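Local coordinates for alpha-galactosidase (Lactobacillus brevis, PDB 3MI6), which probably catalyses the hydrolysis of terminal, non-reducing alpha-D-galactose residues from alpha-D-galactosides, as a member of glycoside hydrolase family 36, at residues P331-F342 / I361-G369; K348-L359 / D607-L616. One frame throughout, in Å; residues are numbered along the deposited sequence.

Contact 1 of 2, residues P331-F342 / I361-G369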
# COMPACT_ATOMS: atom_id res chain seq x y z
N PRO D 331 -25.71 35.27 -12.64
CA PRO D 331 -26.52 35.94 -11.63
C PRO D 331 -26.76 35.06 -10.39
O PRO D 331 -26.66 33.84 -10.47
CB PRO D 331 -27.83 36.20 -12.38
CG PRO D 331 -27.93 35.07 -13.34
CD PRO D 331 -26.51 34.80 -13.78
N VAL D 332 -27.03 35.67 -9.24
CA VAL D 332 -27.46 34.91 -8.08
C VAL D 332 -28.95 34.62 -8.23
O VAL D 332 -29.76 35.54 -8.35
CB VAL D 332 -27.20 35.67 -6.78
CG1 VAL D 332 -27.72 34.89 -5.59
CG2 VAL D 332 -25.73 35.95 -6.64
N LEU D 333 -29.32 33.35 -8.26
CA LEU D 333 -30.70 33.01 -8.53
C LEU D 333 -31.38 32.38 -7.33
O LEU D 333 -30.72 31.96 -6.39
CB LEU D 333 -30.78 32.05 -9.71
CG LEU D 333 -30.15 30.67 -9.51
CD1 LEU D 333 -31.07 29.73 -8.75
CD2 LEU D 333 -29.80 30.07 -10.86
N ILE D 334 -32.71 32.33 -7.37
CA ILE D 334 -33.46 31.53 -6.43
C ILE D 334 -34.43 30.62 -7.19
O ILE D 334 -34.99 31.02 -8.19
CB ILE D 334 -34.18 32.39 -5.39
CG1 ILE D 334 -35.01 31.50 -4.46
CG2 ILE D 334 -35.06 33.42 -6.06
CD1 ILE D 334 -35.47 32.18 -3.22
N ASN D 335 -34.59 29.39 -6.71
CA ASN D 335 -35.36 28.36 -7.39
C ASN D 335 -36.34 27.77 -6.37
O ASN D 335 -35.93 27.42 -5.25
CB ASN D 335 -34.39 27.29 -7.91
CG ASN D 335 -35.07 26.19 -8.71
OD1 ASN D 335 -36.22 25.82 -8.45
ND2 ASN D 335 -34.34 25.64 -9.68
N ASN D 336 -37.62 27.67 -6.75
CA ASN D 336 -38.68 27.22 -5.83
C ASN D 336 -38.86 25.69 -5.68
O ASN D 336 -39.77 25.24 -4.99
CB ASN D 336 -40.02 27.83 -6.21
CG ASN D 336 -40.53 27.32 -7.53
OD1 ASN D 336 -39.87 27.49 -8.56
ND2 ASN D 336 -41.69 26.68 -7.53
N TRP D 337 -37.98 24.92 -6.31
CA TRP D 337 -38.07 23.46 -6.31
C TRP D 337 -38.11 22.85 -4.90
O TRP D 337 -39.17 22.42 -4.45
CB TRP D 337 -36.96 22.83 -7.18
CG TRP D 337 -36.85 21.30 -7.09
CD1 TRP D 337 -35.73 20.59 -6.77
CD2 TRP D 337 -37.89 20.34 -7.29
NE1 TRP D 337 -36.01 19.24 -6.77
CE2 TRP D 337 -37.33 19.06 -7.09
CE3 TRP D 337 -39.25 20.43 -7.63
CZ2 TRP D 337 -38.06 17.89 -7.22
CZ3 TRP D 337 -39.98 19.26 -7.76
CH2 TRP D 337 -39.38 18.01 -7.55
N GLU D 338 -36.97 22.81 -4.20
CA GLU D 338 -36.90 22.26 -2.83
C GLU D 338 -37.65 23.13 -1.80
O GLU D 338 -37.77 22.78 -0.62
CB GLU D 338 -35.43 22.07 -2.37
CG GLU D 338 -34.61 21.02 -3.14
CD GLU D 338 -33.20 20.80 -2.54
OE1 GLU D 338 -33.10 20.68 -1.29
OE2 GLU D 338 -32.20 20.75 -3.31
N ALA D 339 -38.17 24.26 -2.28
CA ALA D 339 -38.88 25.21 -1.44
C ALA D 339 -40.37 24.91 -1.37
O ALA D 339 -40.98 25.05 -0.31
CB ALA D 339 -38.66 26.62 -1.94
N THR D 340 -40.96 24.50 -2.49
CA THR D 340 -42.40 24.28 -2.56
C THR D 340 -42.67 22.87 -3.12
O THR D 340 -43.62 22.19 -2.72
CB THR D 340 -43.14 25.49 -3.20
OG1 THR D 340 -42.44 25.91 -4.37
CG2 THR D 340 -43.23 26.67 -2.22
N TYR D 341 -41.83 22.42 -4.05
CA TYR D 341 -42.12 21.33 -4.98
C TYR D 341 -43.40 21.71 -5.74
O TYR D 341 -43.62 22.89 -6.02
CB TYR D 341 -42.28 20.00 -4.23
CG TYR D 341 -40.99 19.59 -3.52
CD1 TYR D 341 -39.96 18.97 -4.22
CD2 TYR D 341 -40.80 19.86 -2.16
CE1 TYR D 341 -38.77 18.59 -3.58
CE2 TYR D 341 -39.61 19.49 -1.51
CZ TYR D 341 -38.60 18.86 -2.23
OH TYR D 341 -37.42 18.49 -1.61
N PHE D 342 -44.24 20.74 -6.08
CA PHE D 342 -45.39 21.00 -6.96
C PHE D 342 -46.47 21.83 -6.27
O PHE D 342 -47.40 22.31 -6.93
CB PHE D 342 -45.99 19.69 -7.48
CG PHE D 342 -44.98 18.76 -8.08
CD1 PHE D 342 -44.51 18.97 -9.37
CD2 PHE D 342 -44.50 17.67 -7.36
CE1 PHE D 342 -43.58 18.11 -9.92
CE2 PHE D 342 -43.57 16.81 -7.91
CZ PHE D 342 -43.10 17.03 -9.20
N ILE D 361 -31.11 39.22 -4.28
CA ILE D 361 -31.07 38.15 -5.28
C ILE D 361 -31.42 38.71 -6.66
O ILE D 361 -32.18 39.67 -6.76
CB ILE D 361 -31.97 36.96 -4.85
CG1 ILE D 361 -31.31 36.25 -3.67
CG2 ILE D 361 -32.18 35.99 -5.99
CD1 ILE D 361 -32.14 35.17 -3.06
N GLU D 362 -30.85 38.14 -7.71
CA GLU D 362 -30.87 38.77 -9.03
C GLU D 362 -31.77 38.13 -10.07
O GLU D 362 -31.98 38.70 -11.14
CB GLU D 362 -29.46 38.85 -9.58
CG GLU D 362 -28.68 39.98 -8.99
CD GLU D 362 -27.19 39.84 -9.23
OE1 GLU D 362 -26.76 38.71 -9.53
OE2 GLU D 362 -26.47 40.87 -9.10
N MSE D 363 -32.29 36.94 -9.77
CA MSE D 363 -33.05 36.18 -10.75
C MSE D 363 -33.93 35.15 -10.07
O MSE D 363 -33.51 34.50 -9.12
CB MSE D 363 -32.12 35.48 -11.75
CG MSE D 363 -32.83 34.48 -12.63
SE MSE D 363 -31.62 33.40 -13.71
CE MSE D 363 -31.11 34.71 -15.06
N PHE D 364 -35.16 35.01 -10.56
CA PHE D 364 -36.06 34.00 -10.04
C PHE D 364 -36.26 32.95 -11.11
O PHE D 364 -36.42 33.28 -12.27
CB PHE D 364 -37.40 34.61 -9.63
CG PHE D 364 -38.36 33.60 -9.09
CD1 PHE D 364 -39.03 32.74 -9.94
CD2 PHE D 364 -38.58 33.49 -7.74
CE1 PHE D 364 -39.90 31.80 -9.46
CE2 PHE D 364 -39.44 32.55 -7.26
CZ PHE D 364 -40.11 31.70 -8.11
N VAL D 365 -36.22 31.68 -10.71
CA VAL D 365 -36.39 30.54 -11.62
C VAL D 365 -37.55 29.63 -11.24
O VAL D 365 -37.44 28.82 -10.32
CB VAL D 365 -35.14 29.65 -11.68
CG1 VAL D 365 -35.32 28.60 -12.74
CG2 VAL D 365 -33.89 30.47 -11.96
N LEU D 366 -38.67 29.75 -11.96
CA LEU D 366 -39.80 28.87 -11.74
C LEU D 366 -39.45 27.44 -12.20
O LEU D 366 -39.03 27.24 -13.35
CB LEU D 366 -40.99 29.41 -12.52
CG LEU D 366 -42.28 28.60 -12.54
CD1 LEU D 366 -42.83 28.47 -11.16
CD2 LEU D 366 -43.28 29.28 -13.47
N ASP D 367 -39.59 26.46 -11.31
CA ASP D 367 -39.19 25.09 -11.64
C ASP D 367 -40.38 24.24 -12.06
O ASP D 367 -41.39 24.75 -12.54
CB ASP D 367 -38.42 24.42 -10.48
CG ASP D 367 -37.33 23.43 -10.97
OD1 ASP D 367 -36.18 23.87 -11.22
OD2 ASP D 367 -37.63 22.22 -11.07
N ASP D 368 -40.24 22.93 -11.87
CA ASP D 368 -41.22 21.95 -12.33
C ASP D 368 -42.61 22.28 -11.80
O ASP D 368 -42.78 22.59 -10.62
CB ASP D 368 -40.78 20.55 -11.86
CG ASP D 368 -41.46 19.42 -12.64
OD1 ASP D 368 -42.56 19.62 -13.19
OD2 ASP D 368 -40.88 18.33 -12.69
N GLY D 369 -43.61 22.21 -12.68
CA GLY D 369 -45.00 22.32 -12.27
C GLY D 369 -45.85 23.36 -12.97
O GLY D 369 -47.06 23.41 -12.75
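I334 and F364 are paired on the side of the sheet that faces helix 346-358, with I334 CG2 3.9 Å from F364 CD2. I361 CG2 lies against the same I334 methyl; the two isoleucine side chains run at about a right angle to each other. L333, M363 and V365 share the other side of the sheet, where L333 CB is 4.2 Å from V365 CG2. Selenomethionine M363 turns at its last torsion (chi3 -75°), which brings CE to 3.6 Å from CG of the P331 ring. Between these layers runs a parallel ladder, its two strands turned 24° from each other. I334 sits in the middle of it: its N donates to M363 O and its O accepts from V365 N.

Polar groups hold both ends. At the start, V332 N donates to E362 OE1 (3.1 Å), a nearly straight bond on the anti side of the carboxylate. R630 is the stronger partner of that glutamate. At the other end, N335 ND2 gives a 3.0 Å bond to D367 OD1, which lies near the amide plane, while N335 OD1 accepts from W337 N and caps the short helix. N336 OD1 takes D367 N at 2.9 Å, in the carbonyl plane on a lone pair. D367 is thus gripped through its backbone and its carboxylate, and K477 also bridges to OD1. F342 turns its ring edge to D368, CE1 being 3.7 Å from CG, and R374 binds that carboxylate. D367 and D368 are predicted to bind substrate.

These are the first two strands of the eight-stranded barrel. Strand 601-604 flanks 333-335, and 408-413 flanks 363-366. Y475 touches L333, M363 and V365; on the opposite side, I352 and V353 of helix 346-358 cover F364.

Contact 2 of 2, residues K348-L359 / D607-L616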
# COMPACT_ATOMS: atom_id res chain seq x y z
N LYS D 348 -48.39 32.56 -4.17
CA LYS D 348 -47.38 32.04 -3.25
C LYS D 348 -45.99 32.37 -3.75
O LYS D 348 -45.11 32.70 -2.97
CB LYS D 348 -47.52 30.52 -3.08
CG LYS D 348 -46.36 29.86 -2.33
CD LYS D 348 -46.24 30.34 -0.90
CE LYS D 348 -45.07 29.67 -0.19
NZ LYS D 348 -44.98 30.00 1.27
N LEU D 349 -45.80 32.28 -5.07
CA LEU D 349 -44.47 32.51 -5.64
C LEU D 349 -44.09 33.99 -5.62
O LEU D 349 -42.91 34.35 -5.58
CB LEU D 349 -44.38 31.95 -7.07
CG LEU D 349 -44.12 30.44 -7.23
CD1 LEU D 349 -43.95 30.11 -8.69
CD2 LEU D 349 -42.89 29.96 -6.43
N MSE D 350 -45.10 34.85 -5.63
CA MSE D 350 -44.86 36.28 -5.57
C MSE D 350 -44.26 36.67 -4.22
O MSE D 350 -43.37 37.52 -4.15
CB MSE D 350 -46.15 37.05 -5.85
CG MSE D 350 -45.88 38.41 -6.44
SE MSE D 350 -44.77 38.24 -8.04
CE MSE D 350 -46.20 37.87 -9.33
N THR D 351 -44.76 36.06 -3.15
CA THR D 351 -44.18 36.30 -1.84
C THR D 351 -42.68 36.01 -1.89
O THR D 351 -41.88 36.73 -1.31
CB THR D 351 -44.88 35.48 -0.72
OG1 THR D 351 -44.57 34.09 -0.86
CG2 THR D 351 -46.39 35.67 -0.76
N ILE D 352 -42.31 34.95 -2.61
CA ILE D 352 -40.90 34.59 -2.74
C ILE D 352 -40.17 35.68 -3.51
O ILE D 352 -39.22 36.28 -3.00
CB ILE D 352 -40.71 33.21 -3.44
CG1 ILE D 352 -41.30 32.09 -2.59
CG2 ILE D 352 -39.23 32.92 -3.72
CD1 ILE D 352 -40.89 30.69 -3.02
N VAL D 353 -40.62 35.94 -4.73
CA VAL D 353 -39.98 36.93 -5.58
C VAL D 353 -39.73 38.25 -4.85
O VAL D 353 -38.70 38.89 -5.06
CB VAL D 353 -40.80 37.16 -6.88
CG1 VAL D 353 -40.45 38.49 -7.51
CG2 VAL D 353 -40.58 36.03 -7.86
N ASN D 354 -40.67 38.65 -4.00
CA ASN D 354 -40.59 39.92 -3.28
C ASN D 354 -39.56 39.92 -2.17
O ASN D 354 -38.77 40.86 -2.05
CB ASN D 354 -41.95 40.30 -2.70
CG ASN D 354 -42.79 41.11 -3.66
OD1 ASN D 354 -44.02 41.10 -3.59
ND2 ASN D 354 -42.13 41.82 -4.58
N GLN D 355 -39.58 38.87 -1.37
CA GLN D 355 -38.56 38.66 -0.35
C GLN D 355 -37.20 38.50 -1.01
O GLN D 355 -36.21 39.05 -0.54
CB GLN D 355 -38.88 37.42 0.49
CG GLN D 355 -37.80 37.07 1.51
CD GLN D 355 -37.72 38.09 2.63
OE1 GLN D 355 -38.25 37.87 3.72
NE2 GLN D 355 -37.05 39.20 2.37
N ALA D 356 -37.16 37.74 -2.11
CA ALA D 356 -35.90 37.49 -2.80
C ALA D 356 -35.19 38.78 -3.13
O ALA D 356 -33.98 38.90 -2.93
CB ALA D 356 -36.16 36.71 -4.06
N LYS D 357 -35.95 39.75 -3.62
CA LYS D 357 -35.43 41.05 -4.01
C LYS D 357 -34.79 41.81 -2.84
O LYS D 357 -33.71 42.36 -2.98
CB LYS D 357 -36.57 41.87 -4.65
CG LYS D 357 -36.37 43.38 -4.68
CD LYS D 357 -35.59 43.86 -5.90
CE LYS D 357 -35.81 45.37 -6.11
NZ LYS D 357 -34.88 45.97 -7.13
N ARG D 358 -35.46 41.83 -1.69
CA ARG D 358 -34.96 42.57 -0.54
C ARG D 358 -33.64 41.99 -0.06
O ARG D 358 -32.91 42.64 0.68
CB ARG D 358 -35.98 42.59 0.61
CG ARG D 358 -37.27 43.34 0.28
CD ARG D 358 -38.34 43.13 1.34
NE ARG D 358 -39.68 43.06 0.75
CZ ARG D 358 -40.64 42.23 1.15
NH1 ARG D 358 -40.41 41.39 2.16
NH2 ARG D 358 -41.83 42.23 0.54
N LEU D 359 -33.36 40.76 -0.48
CA LEU D 359 -32.14 40.06 -0.09
C LEU D 359 -31.00 40.33 -1.07
O LEU D 359 -29.84 40.02 -0.79
CB LEU D 359 -32.41 38.57 -0.03
CG LEU D 359 -33.15 38.11 1.21
CD1 LEU D 359 -33.15 36.60 1.28
CD2 LEU D 359 -32.47 38.70 2.43
N ASP D 607 -37.27 27.99 0.91
CA ASP D 607 -38.40 28.87 1.13
C ASP D 607 -38.02 29.99 2.07
O ASP D 607 -38.19 29.87 3.28
CB ASP D 607 -39.57 28.09 1.71
CG ASP D 607 -40.85 28.86 1.66
OD1 ASP D 607 -40.79 30.05 1.29
OD2 ASP D 607 -41.92 28.29 1.97
N ILE D 608 -37.48 31.08 1.52
CA ILE D 608 -37.01 32.19 2.33
C ILE D 608 -38.16 32.97 2.99
O ILE D 608 -37.92 33.77 3.89
CB ILE D 608 -36.12 33.15 1.53
CG1 ILE D 608 -36.83 33.62 0.27
CG2 ILE D 608 -34.83 32.47 1.15
CD1 ILE D 608 -35.98 34.49 -0.59
N THR D 609 -39.39 32.74 2.53
CA THR D 609 -40.57 33.29 3.20
C THR D 609 -40.76 32.67 4.59
O THR D 609 -41.44 33.24 5.44
CB THR D 609 -41.87 33.14 2.35
OG1 THR D 609 -42.49 31.88 2.62
CG2 THR D 609 -41.57 33.27 0.86
N LYS D 610 -40.15 31.50 4.82
CA LYS D 610 -40.24 30.77 6.09
C LYS D 610 -39.00 30.92 6.97
O LYS D 610 -38.64 30.00 7.70
CB LYS D 610 -40.46 29.27 5.83
CG LYS D 610 -41.87 28.87 5.43
CD LYS D 610 -42.05 27.35 5.55
CE LYS D 610 -43.37 26.86 4.92
NZ LYS D 610 -44.60 27.52 5.48
N MSE D 611 -38.34 32.07 6.90
CA MSE D 611 -37.10 32.27 7.63
C MSE D 611 -37.20 33.38 8.66
O MSE D 611 -37.87 34.39 8.44
CB MSE D 611 -35.98 32.63 6.66
CG MSE D 611 -35.30 31.45 5.98
SE MSE D 611 -33.83 32.06 4.85
CE MSE D 611 -32.60 30.56 5.11
N ALA D 612 -36.52 33.18 9.79
CA ALA D 612 -36.46 34.18 10.85
C ALA D 612 -35.65 35.40 10.40
O ALA D 612 -34.77 35.27 9.54
CB ALA D 612 -35.85 33.58 12.11
N PRO D 613 -35.94 36.57 10.97
CA PRO D 613 -35.16 37.79 10.71
C PRO D 613 -33.62 37.59 10.70
O PRO D 613 -32.98 37.95 9.71
CB PRO D 613 -35.61 38.72 11.83
CG PRO D 613 -37.07 38.37 11.97
CD PRO D 613 -37.14 36.87 11.77
N THR D 614 -33.05 37.03 11.75
CA THR D 614 -31.60 36.85 11.78
C THR D 614 -31.08 35.99 10.63
O THR D 614 -29.98 36.22 10.15
CB THR D 614 -31.11 36.28 13.11
OG1 THR D 614 -31.74 35.01 13.34
CG2 THR D 614 -31.44 37.23 14.23
N GLU D 615 -31.87 35.00 10.21
CA GLU D 615 -31.48 34.11 9.11
C GLU D 615 -31.47 34.88 7.79
O GLU D 615 -30.51 34.81 7.03
CB GLU D 615 -32.46 32.94 8.96
CG GLU D 615 -32.42 31.85 10.02
CD GLU D 615 -33.56 30.85 9.83
OE1 GLU D 615 -33.30 29.72 9.35
OE2 GLU D 615 -34.73 31.20 10.13
N LEU D 616 -32.56 35.60 7.54
CA LEU D 616 -32.65 36.51 6.39
C LEU D 616 -31.43 37.43 6.29
O LEU D 616 -30.85 37.57 5.22
CB LEU D 616 -33.95 37.33 6.46
CG LEU D 616 -35.07 37.06 5.44
CD1 LEU D 616 -34.99 35.65 4.88
CD2 LEU D 616 -36.44 37.33 6.06
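In the outer layer of the (beta/alpha)8 barrel, I352, Q355 and A356 of helix 346-358 pack on I608 and T609. The two latter residues lie in the loop that joins the last barrel strand, 601-604, to helix 613-628. I608 is the central apolar side chain of the loop. Its CG1 stands between the backbone N and the carbonyl carbon (chi1 54°), which directs CD1 onto the helix, 3.7 Å from A356 CA. Q355 CG lies beside this methyl at 3.8 Å. L359 CD1 meets I608 CD1 tip to tip at 4.0 Å. T609 CG2 comes across I352 at about a right angle, 3.7 Å from I352 CG1.

The polar partners sit at the start of the helix segment. K348 bends at chi2 (64°) and reaches the loop from the opposite direction to D607. Its NZ forms a salt bridge with D607 OD2 at 3.6 Å and a weak hydrogen bond to T609 OG1. T609 OG1 in turn donates to D607 OD1 at 2.8 Å, on the syn side of the carboxylate. At the far end L359 crosses L616 at about a right angle, their CD1 atoms 4.2 Å apart. The Q355 amide end also lies near L616, but the placing of that leucine is doubtful. An alanine in place of Q355 would probably leave I608 CD1 without the methylene beside it and open a gap between helix and loop.

The contact combines an apolar centre at I608 with a polar cluster of K348, D607 and T609, of which the lysine and aspartate form the ion pair. The threonine-aspartate bond probably keeps the carboxylate turned toward K348, while I608 and T609 bury the largest areas on the loop side.

In the fold
The centres of contacts 1 and 2 are 12 Å apart, and both belong to the barrel. Contact 1 pairs its first two strands. Contact 2 covers their outer side with the helix that connects them, so the chain order is 331-342, 348-359, 361-369 and, much later, 607-616. The contacts touch directly: F364 CD2 packs on V353 CG2, L366 on L349, and I361 N probably bonds to A356 O. I334 is touched by I352, A356 and I608 of contact 2. The last segment follows the eighth strand, so the pair marks where the barrel closes. Contact 2 lies outside the barrel, the I352 side chain about 10 Å from that of D367 in the predicted substrate site, which contact 1 helps to line.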